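Alanine dehydrogenase/pyridine nucleotide transhydrogenase (Mycobacterium smegmatis str. MC2 155, PDB 3P2Y) probably serves as an NAD(H)-binding component of the proton-pumping transhydrogenase that couples hydride transfer between NADH and NADP to proton translocation across the membrane. Local coordinates at residues L149-N154 with A344-A349; G157-L162 with A333-H338; E221-R224 with Q229-D232. All blocks are in the same frame, centred on the assembly; numbering follows the deposited sequence.

Interaction 1. Residues L149-N154 with A344-A349; sequences LSSQAN and AKNVTA
Ser-151 OG is gripped by two amide side chains where helix 148-167 passes helix 336-354, the two long helices that run between the N-terminal and C-terminal domains of the alanine dehydrogenase/transhydrogenase fold. Across the contact the hydroxyl donates to Asn-346 OD1, with 2.7 Å between Ser-151 OG and Asn-346 OD1. Ser-151 OG lies in the plane of the Asn-346 carbonyl, at a C=O...donor angle of 155°. On its own helix the hydroxyl is also an acceptor: Gln-152 NE2 stands 3.1 Å from Ser-151 OG and gives it a nearly straight bond (169° at the hydrogen), almost exactly in the Gln-152 amide plane. Ser-151 reaches across because OG sits between the backbone N and the carbonyl carbon (chi1 68°), on a side chain that leaves its helix toward the partner.

The bonds to Asn-346 OD1 and from Gln-152 NE2 make a short relay, amide to hydroxyl to amide, and both outer amides are anchored again. Asn-346 ND2 donates to Thr-145 O, just ahead of helix 148-167, so both ends of the Asn-346 amide are engaged, which supports its modelled orientation. Gln-152 OE1 bonds to Arg-37, while its NE2 also reaches Ala-339 O of helix 336-354, a second link between the same two helices. Ser-151 and Asn-346 are buried, and Ala-179 of the second subunit packs against both, so this polar link also borders the dimer interface.

Side chains do all the joining: the closest CA atoms, Ser-151 CA and Asn-346 CA, are 8.2 Å apart. Beside the hydroxyl, the methylene carbon of the serine comes close to the same oxygen, with 3.4 Å between Ser-151 CB and Asn-346 OD1.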
loop_
_atom_site.group_PDB
_atom_site.type_symbol
_atom_site.label_atom_id
_atom_site.label_comp_id
_atom_site.label_asym_id
_atom_site.label_seq_id
_atom_site.Cartn_x
_atom_site.Cartn_y
_atom_site.Cartn_z
ATOM N N LEU A 149 4.117 -19.700 12.493
ATOM C CA LEU A 149 3.163 -19.657 11.387
ATOM C C LEU A 149 2.135 -18.526 11.616
ATOM O O LEU A 149 1.860 -17.748 10.685
ATOM C CB LEU A 149 2.482 -21.031 11.155
ATOM C CG LEU A 149 3.406 -22.102 10.549
ATOM C CD1 LEU A 149 2.714 -23.469 10.668
ATOM C CD2 LEU A 149 3.856 -21.781 9.098
ATOM N N SER A 150 1.630 -18.388 12.847
ATOM C CA SER A 150 0.637 -17.346 13.163
ATOM C C SER A 150 1.228 -15.933 13.118
ATOM O O SER A 150 0.617 -15.004 12.577
ATOM C CB SER A 150 0.005 -17.613 14.538
ATOM O OG SER A 150 -0.750 -16.515 14.994
ATOM N N SER A 151 2.419 -15.748 13.690
ATOM C CA SER A 151 2.950 -14.360 13.701
ATOM C C SER A 151 3.203 -13.863 12.278
ATOM O O SER A 151 2.909 -12.709 11.960
ATOM C CB SER A 151 4.218 -14.214 14.567
ATOM O OG SER A 151 5.337 -14.901 14.023
ATOM N N GLN A 152 3.736 -14.743 11.432
ATOM C CA GLN A 152 3.983 -14.388 10.026
ATOM C C GLN A 152 2.682 -14.193 9.256
ATOM O O GLN A 152 2.583 -13.297 8.381
ATOM C CB GLN A 152 4.908 -15.400 9.341
ATOM C CG GLN A 152 6.256 -15.544 10.101
ATOM C CD GLN A 152 6.942 -14.189 10.378
ATOM O OE1 GLN A 152 7.531 -13.611 9.482
ATOM N NE2 GLN A 152 6.880 -13.704 11.623
ATOM N N ALA A 153 1.681 -15.007 9.582
ATOM C CA ALA A 153 0.375 -14.881 8.910
ATOM C C ALA A 153 -0.299 -13.565 9.298
ATOM O O ALA A 153 -0.989 -12.955 8.461
ATOM C CB ALA A 153 -0.526 -16.104 9.272
ATOM N N ASN A 154 -0.119 -13.113 10.548
ATOM C CA ASN A 154 -0.635 -11.783 10.960
ATOM C C ASN A 154 -0.052 -10.687 10.102
ATOM O O ASN A 154 -0.772 -9.804 9.626
ATOM C CB ASN A 154 -0.313 -11.461 12.426
ATOM C CG ASN A 154 -1.472 -11.672 13.338
ATOM O OD1 ASN A 154 -2.588 -11.177 13.090
ATOM N ND2 ASN A 154 -1.219 -12.385 14.459
ATOM N N ALA A 344 11.464 -13.725 15.938
ATOM C CA ALA A 344 12.560 -13.871 16.909
ATOM C C ALA A 344 12.053 -14.250 18.291
ATOM O O ALA A 344 12.653 -15.085 18.973
ATOM C CB ALA A 344 13.366 -12.517 16.977
ATOM N N LYS A 345 10.946 -13.639 18.711
ATOM C CA LYS A 345 10.321 -14.008 19.995
ATOM C C LYS A 345 9.772 -15.449 19.956
ATOM O O LYS A 345 9.899 -16.191 20.955
ATOM C CB LYS A 345 9.258 -12.963 20.371
ATOM C CG LYS A 345 9.901 -11.637 20.766
ATOM C CD LYS A 345 8.869 -10.532 21.102
ATOM C CE LYS A 345 9.607 -9.267 21.562
ATOM N NZ LYS A 345 8.649 -8.244 22.133
ATOM N N ASN A 346 9.218 -15.872 18.809
ATOM C CA ASN A 346 8.758 -17.275 18.670
ATOM C C ASN A 346 9.925 -18.255 18.836
ATOM O O ASN A 346 9.860 -19.241 19.596
ATOM C CB ASN A 346 8.121 -17.541 17.288
ATOM C CG ASN A 346 6.856 -16.696 17.009
ATOM O OD1 ASN A 346 6.682 -16.228 15.896
ATOM N ND2 ASN A 346 5.990 -16.535 17.987
ATOM N N VAL A 347 10.989 -17.998 18.072
ATOM C CA VAL A 347 12.183 -18.867 18.096
ATOM C C VAL A 347 12.824 -18.895 19.499
ATOM O O VAL A 347 13.215 -19.985 20.030
ATOM C CB VAL A 347 13.190 -18.409 16.997
ATOM C CG1 VAL A 347 14.581 -19.010 17.271
ATOM C CG2 VAL A 347 12.641 -18.873 15.608
ATOM N N THR A 348 12.910 -17.736 20.135
ATOM C CA THR A 348 13.555 -17.711 21.465
ATOM C C THR A 348 12.695 -18.349 22.548
ATOM O O THR A 348 13.226 -18.886 23.532
ATOM C CB THR A 348 14.058 -16.321 21.879
ATOM O OG1 THR A 348 12.970 -15.394 21.862
ATOM C CG2 THR A 348 15.126 -15.851 20.894
ATOM N N ALA A 349 11.371 -18.327 22.362
ATOM C CA ALA A 349 10.500 -19.000 23.319
ATOM C C ALA A 349 10.765 -20.516 23.245
ATOM O O ALA A 349 10.782 -21.194 24.285
ATOM C CB ALA A 349 8.997 -18.639 23.062
#

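Interaction 2. Residues G157-L162 with A333-H338; sequences GYKAVL and ATMPEH. With EDO (1,2-ethanediol), chain G.
Thr-334 makes the first touch, its OG1 accepting from Lys-159 NZ with 2.8 Å between Thr-334 OG1 and Lys-159 NZ. The same hydroxyl donates a hydrogen bond to Leu-331 O, so it both accepts and donates. Lys-159 arrives by curling: the chain turns back at each of its last three torsions, starting with chi2 at -52°, folding the ammonium group back beside the threonine while the two side chains run past each other in opposite directions. A 1,2-ethanediol, probably from the crystallisation liquor, lies beside them: Lys-159 NZ donates to O2 of the diol, 2.8 Å away, and O1 of the diol donates to Lys-159 O.

Met-335 follows at the N-cap position of helix 336-354, where the chain enters one of the two long interdomain helices and meets the other, 148-167. Its thioether forms a Met-aromatic contact with Tyr-158: Met-335 SD is 3.5 Å from Tyr-158 CE2, with the sulfur oblique to the ring, 68° off its normal. Met-335 SD also rests 4.0 Å from Lys-159 CD. The second subunit holds the polar ends of both helix residues: Tyr-158 OH bonds to its Val-172 N and Lys-159 NZ to its Ser-166 O. Phe-171 of that subunit meets the Tyr-158 ring edge-to-face and packs against Met-335 as well.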
loop_
_atom_site.group_PDB
_atom_site.type_symbol
_atom_site.label_atom_id
_atom_site.label_comp_id
_atom_site.label_asym_id
_atom_site.label_seq_id
_atom_site.Cartn_x
_atom_site.Cartn_y
_atom_site.Cartn_z
ATOM N N GLY A 157 -1.608 -11.002 6.486
ATOM C CA GLY A 157 -2.993 -10.535 6.332
ATOM C C GLY A 157 -3.062 -9.012 6.271
ATOM O O GLY A 157 -3.816 -8.438 5.470
ATOM N N TYR A 158 -2.283 -8.354 7.136
ATOM C CA TYR A 158 -2.212 -6.878 7.146
ATOM C C TYR A 158 -1.667 -6.349 5.813
ATOM O O TYR A 158 -2.267 -5.461 5.180
ATOM C CB TYR A 158 -1.318 -6.459 8.328
ATOM C CG TYR A 158 -0.882 -5.030 8.353
ATOM C CD1 TYR A 158 -1.755 -4.029 8.757
ATOM C CD2 TYR A 158 0.421 -4.681 7.995
ATOM C CE1 TYR A 158 -1.348 -2.690 8.791
ATOM C CE2 TYR A 158 0.848 -3.333 8.030
ATOM C CZ TYR A 158 -0.050 -2.354 8.453
ATOM O OH TYR A 158 0.336 -1.022 8.501
ATOM N N LYS A 159 -0.539 -6.901 5.368
ATOM C CA LYS A 159 0.068 -6.398 4.110
ATOM C C LYS A 159 -0.783 -6.762 2.884
ATOM O O LYS A 159 -0.720 -6.055 1.856
ATOM C CB LYS A 159 1.495 -6.931 3.949
ATOM C CG LYS A 159 2.498 -6.362 4.978
ATOM C CD LYS A 159 2.510 -4.836 5.050
ATOM C CE LYS A 159 2.793 -4.127 3.668
ATOM N NZ LYS A 159 4.307 -4.285 3.327
ATOM N N ALA A 160 -1.569 -7.842 2.978
ATOM C CA ALA A 160 -2.503 -8.216 1.869
ATOM C C ALA A 160 -3.526 -7.124 1.609
ATOM O O ALA A 160 -3.830 -6.794 0.450
ATOM C CB ALA A 160 -3.231 -9.594 2.155
ATOM N N VAL A 161 -4.057 -6.540 2.694
ATOM C CA VAL A 161 -5.013 -5.443 2.557
ATOM C C VAL A 161 -4.348 -4.206 1.992
ATOM O O VAL A 161 -4.946 -3.515 1.147
ATOM C CB VAL A 161 -5.729 -5.116 3.912
ATOM C CG1 VAL A 161 -6.611 -3.836 3.791
ATOM C CG2 VAL A 161 -6.586 -6.304 4.267
ATOM N N LEU A 162 -3.161 -3.859 2.499
ATOM C CA LEU A 162 -2.481 -2.690 1.930
ATOM C C LEU A 162 -2.259 -2.868 0.423
ATOM O O LEU A 162 -2.378 -1.904 -0.351
ATOM C CB LEU A 162 -1.141 -2.380 2.645
ATOM C CG LEU A 162 -1.313 -1.937 4.107
ATOM C CD1 LEU A 162 0.068 -1.656 4.721
ATOM C CD2 LEU A 162 -2.175 -0.689 4.170
ATOM N N ALA A 333 8.237 -10.728 4.301
ATOM C CA ALA A 333 9.473 -10.055 3.896
ATOM C C ALA A 333 9.231 -8.572 3.544
ATOM O O ALA A 333 10.144 -7.762 3.622
ATOM C CB ALA A 333 10.126 -10.786 2.717
ATOM N N THR A 334 7.992 -8.212 3.206
ATOM C CA THR A 334 7.688 -6.811 2.877
ATOM C C THR A 334 7.527 -5.898 4.099
ATOM O O THR A 334 7.364 -4.692 3.950
ATOM C CB THR A 334 6.454 -6.640 1.979
ATOM O OG1 THR A 334 5.250 -6.881 2.738
ATOM C CG2 THR A 334 6.522 -7.578 0.760
ATOM N N MET A 335 7.571 -6.477 5.286
ATOM C CA MET A 335 7.447 -5.675 6.515
ATOM C C MET A 335 8.405 -6.313 7.515
ATOM O O MET A 335 8.019 -6.874 8.556
ATOM C CB MET A 335 5.976 -5.640 7.005
ATOM C CG MET A 335 5.720 -4.458 8.006
ATOM S SD MET A 335 4.054 -4.617 8.691
ATOM C CE MET A 335 4.376 -5.783 9.993
ATOM N N PRO A 336 9.702 -6.244 7.189
ATOM C CA PRO A 336 10.618 -7.219 7.789
ATOM C C PRO A 336 11.068 -6.950 9.230
ATOM O O PRO A 336 11.547 -7.869 9.885
ATOM C CB PRO A 336 11.823 -7.185 6.821
ATOM C CG PRO A 336 11.863 -5.754 6.356
ATOM C CD PRO A 336 10.349 -5.446 6.122
ATOM N N GLU A 337 10.968 -5.716 9.718
ATOM C CA GLU A 337 11.409 -5.511 11.093
ATOM C C GLU A 337 10.406 -6.150 12.032
ATOM O O GLU A 337 10.798 -6.961 12.898
ATOM C CB GLU A 337 11.608 -4.041 11.477
ATOM C CG GLU A 337 11.771 -3.957 13.020
ATOM C CD GLU A 337 12.227 -2.617 13.571
ATOM O OE1 GLU A 337 12.405 -1.658 12.828
ATOM O OE2 GLU A 337 12.403 -2.563 14.816
ATOM N N HIS A 338 9.125 -5.814 11.896
ATOM C CA HIS A 338 8.167 -6.469 12.818
ATOM C C HIS A 338 7.940 -7.949 12.520
ATOM O O HIS A 338 7.759 -8.721 13.454
ATOM C CB HIS A 338 6.844 -5.709 12.949
ATOM C CG HIS A 338 6.905 -4.552 13.894
ATOM N ND1 HIS A 338 5.990 -3.519 13.853
ATOM C CD2 HIS A 338 7.760 -4.258 14.906
ATOM C CE1 HIS A 338 6.276 -2.641 14.800
ATOM N NE2 HIS A 338 7.341 -3.069 15.459
HETATM C C1 EDO G . 2.625 -5.615 0.260
HETATM O O1 EDO G . 1.493 -4.836 0.685
HETATM C C2 EDO G . 3.691 -4.707 -0.385
HETATM O O2 EDO G . 4.369 -3.849 0.573
#

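Interaction 3. Residues E221-R224 with Q229-D232; sequences EQVR and QWLD
Val-223 and Trp-230 form the tight half of this contact, inside a beta-alpha-beta unit of the Rossmann-like domain: strand 209-213, helix 220-225 and the short edge strand 229-230. The valine sends its two methyls to different targets. CG1, placed anti to the backbone N (chi1 166°), lies against the backbone, 3.4 Å from Val-223 CG1 to Gln-229 O. CG2 instead abuts the rim of the indole, close to the ring plane, with 3.8 Å between Val-223 CG2 and Trp-230 CE3. One branch thus rests on the backbone carbonyl of Gln-229, the other on the ring of Trp-230, and the buried valine also packs on Val-192 and Ala-228.

Toward solvent the fit is looser. Arg-224, stretched out from CG to NE, lays one face of its guanidinium over the start of the tryptophan side chain, with Arg-224 NE 4.0 Å from Trp-230 CB. Its NH2 comes within 3.7 Å of Trp-230 CD1. Guanidinium and indole planes stand 60° apart, so the groups lean together without a parallel stack, and a crystal neighbour also touches this arginine. No direct hydrogen bond joins helix to strand here; a water does it instead. Lying in the guanidinium plane at its edge, the water accepts from Arg-224 NE and from Trp-230 N, 3.2 Å from each of those two nitrogens.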
loop_
_atom_site.group_PDB
_atom_site.type_symbol
_atom_site.label_atom_id
_atom_site.label_comp_id
_atom_site.label_asym_id
_atom_site.label_seq_id
_atom_site.Cartn_x
_atom_site.Cartn_y
_atom_site.Cartn_z
ATOM N N GLU A 221 -17.808 -16.633 14.906
ATOM C CA GLU A 221 -17.595 -15.732 16.031
ATOM C C GLU A 221 -16.390 -14.833 15.835
ATOM O O GLU A 221 -16.443 -13.654 16.150
ATOM C CB GLU A 221 -17.437 -16.517 17.339
ATOM C CG GLU A 221 -18.781 -17.014 17.922
ATOM C CD GLU A 221 -19.184 -18.425 17.487
ATOM O OE1 GLU A 221 -18.896 -18.866 16.322
ATOM O OE2 GLU A 221 -19.809 -19.118 18.336
ATOM N N GLN A 222 -15.305 -15.409 15.311
ATOM C CA GLN A 222 -14.089 -14.610 15.070
ATOM C C GLN A 222 -14.336 -13.527 14.012
ATOM O O GLN A 222 -13.929 -12.371 14.191
ATOM C CB GLN A 222 -12.895 -15.504 14.698
ATOM C CG GLN A 222 -12.450 -16.443 15.875
ATOM C CD GLN A 222 -11.423 -17.481 15.435
ATOM O OE1 GLN A 222 -11.572 -18.129 14.399
ATOM N NE2 GLN A 222 -10.358 -17.626 16.220
ATOM N N VAL A 223 -15.013 -13.902 12.931
ATOM C CA VAL A 223 -15.358 -12.961 11.849
ATOM C C VAL A 223 -16.201 -11.824 12.397
ATOM O O VAL A 223 -15.916 -10.641 12.150
ATOM C CB VAL A 223 -16.101 -13.714 10.706
ATOM C CG1 VAL A 223 -16.805 -12.773 9.698
ATOM C CG2 VAL A 223 -15.127 -14.689 9.985
ATOM N N ARG A 224 -17.225 -12.165 13.190
ATOM C CA ARG A 224 -18.049 -11.130 13.783
ATOM C C ARG A 224 -17.289 -10.226 14.780
ATOM O O ARG A 224 -17.595 -9.028 14.883
ATOM C CB ARG A 224 -19.295 -11.767 14.420
ATOM C CG ARG A 224 -20.262 -12.305 13.359
ATOM C CD ARG A 224 -21.342 -13.196 14.008
ATOM N NE ARG A 224 -22.305 -13.649 12.996
ATOM C CZ ARG A 224 -22.789 -14.876 12.889
ATOM N NH1 ARG A 224 -22.394 -15.838 13.715
ATOM N NH2 ARG A 224 -23.628 -15.160 11.892
ATOM N N GLN A 229 -19.289 -9.122 8.417
ATOM C CA GLN A 229 -20.434 -10.001 8.184
ATOM C C GLN A 229 -19.937 -11.418 7.922
ATOM O O GLN A 229 -18.931 -11.612 7.263
ATOM C CB GLN A 229 -21.228 -9.543 6.953
ATOM C CG GLN A 229 -21.916 -8.185 7.094
ATOM C CD GLN A 229 -22.980 -7.975 6.028
ATOM O OE1 GLN A 229 -23.949 -8.728 5.954
ATOM N NE2 GLN A 229 -22.801 -6.960 5.197
ATOM N N TRP A 230 -20.664 -12.395 8.438
ATOM C CA TRP A 230 -20.384 -13.802 8.166
ATOM C C TRP A 230 -21.175 -14.240 6.941
ATOM O O TRP A 230 -22.415 -14.181 6.937
ATOM C CB TRP A 230 -20.778 -14.633 9.389
ATOM C CG TRP A 230 -20.718 -16.151 9.233
ATOM C CD1 TRP A 230 -21.794 -17.040 9.327
ATOM C CD2 TRP A 230 -19.550 -16.955 9.070
ATOM N NE1 TRP A 230 -21.337 -18.342 9.208
ATOM C CE2 TRP A 230 -19.969 -18.316 9.042
ATOM C CE3 TRP A 230 -18.172 -16.664 8.940
ATOM C CZ2 TRP A 230 -19.061 -19.386 8.880
ATOM C CZ3 TRP A 230 -17.261 -17.738 8.779
ATOM C CH2 TRP A 230 -17.723 -19.091 8.769
ATOM N N LEU A 231 -20.466 -14.637 5.890
ATOM C CA LEU A 231 -21.119 -15.075 4.653
ATOM C C LEU A 231 -21.731 -16.472 4.843
ATOM O O LEU A 231 -21.022 -17.449 5.113
ATOM C CB LEU A 231 -20.127 -15.097 3.477
ATOM C CG LEU A 231 -20.639 -15.478 2.070
ATOM C CD1 LEU A 231 -21.709 -14.513 1.620
ATOM C CD2 LEU A 231 -19.484 -15.509 1.053
ATOM N N ASP A 232 -23.046 -16.544 4.715
ATOM C CA ASP A 232 -23.741 -17.824 4.738
ATOM C C ASP A 232 -24.286 -18.078 3.333
ATOM O O ASP A 232 -24.890 -17.202 2.704
ATOM C CB ASP A 232 -24.860 -17.846 5.777
ATOM C CG ASP A 232 -25.659 -19.137 5.725
ATOM O OD1 ASP A 232 -25.182 -20.163 6.273
ATOM O OD2 ASP A 232 -26.745 -19.119 5.110
HETATM O O HOH W 1 -22.947 -11.710 10.499
#

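In the fold
From the N terminus, the chain crosses the first domain and enters helix 148-167, which supplies 149-154 to interaction 1 and then 157-162 to interaction 2. Both loops stay open while the chain builds the whole second, Rossmann-like sheet. Within it, interaction 3 opens and closes at once, joining helix 220-225 to edge strand 229-230 with no contact to the second subunit. The chain returns at 333-338, closing interaction 2, and at 344-349, closing interaction 1. The loops nest, 3 within 2 within 1, and none cross. Interaction 1 joins the two interdomain helices directly; interaction 2, its centre 14 Å away, joins helix 148-167 to the N-cap turn leading into helix 336-354. Both touch the second subunit.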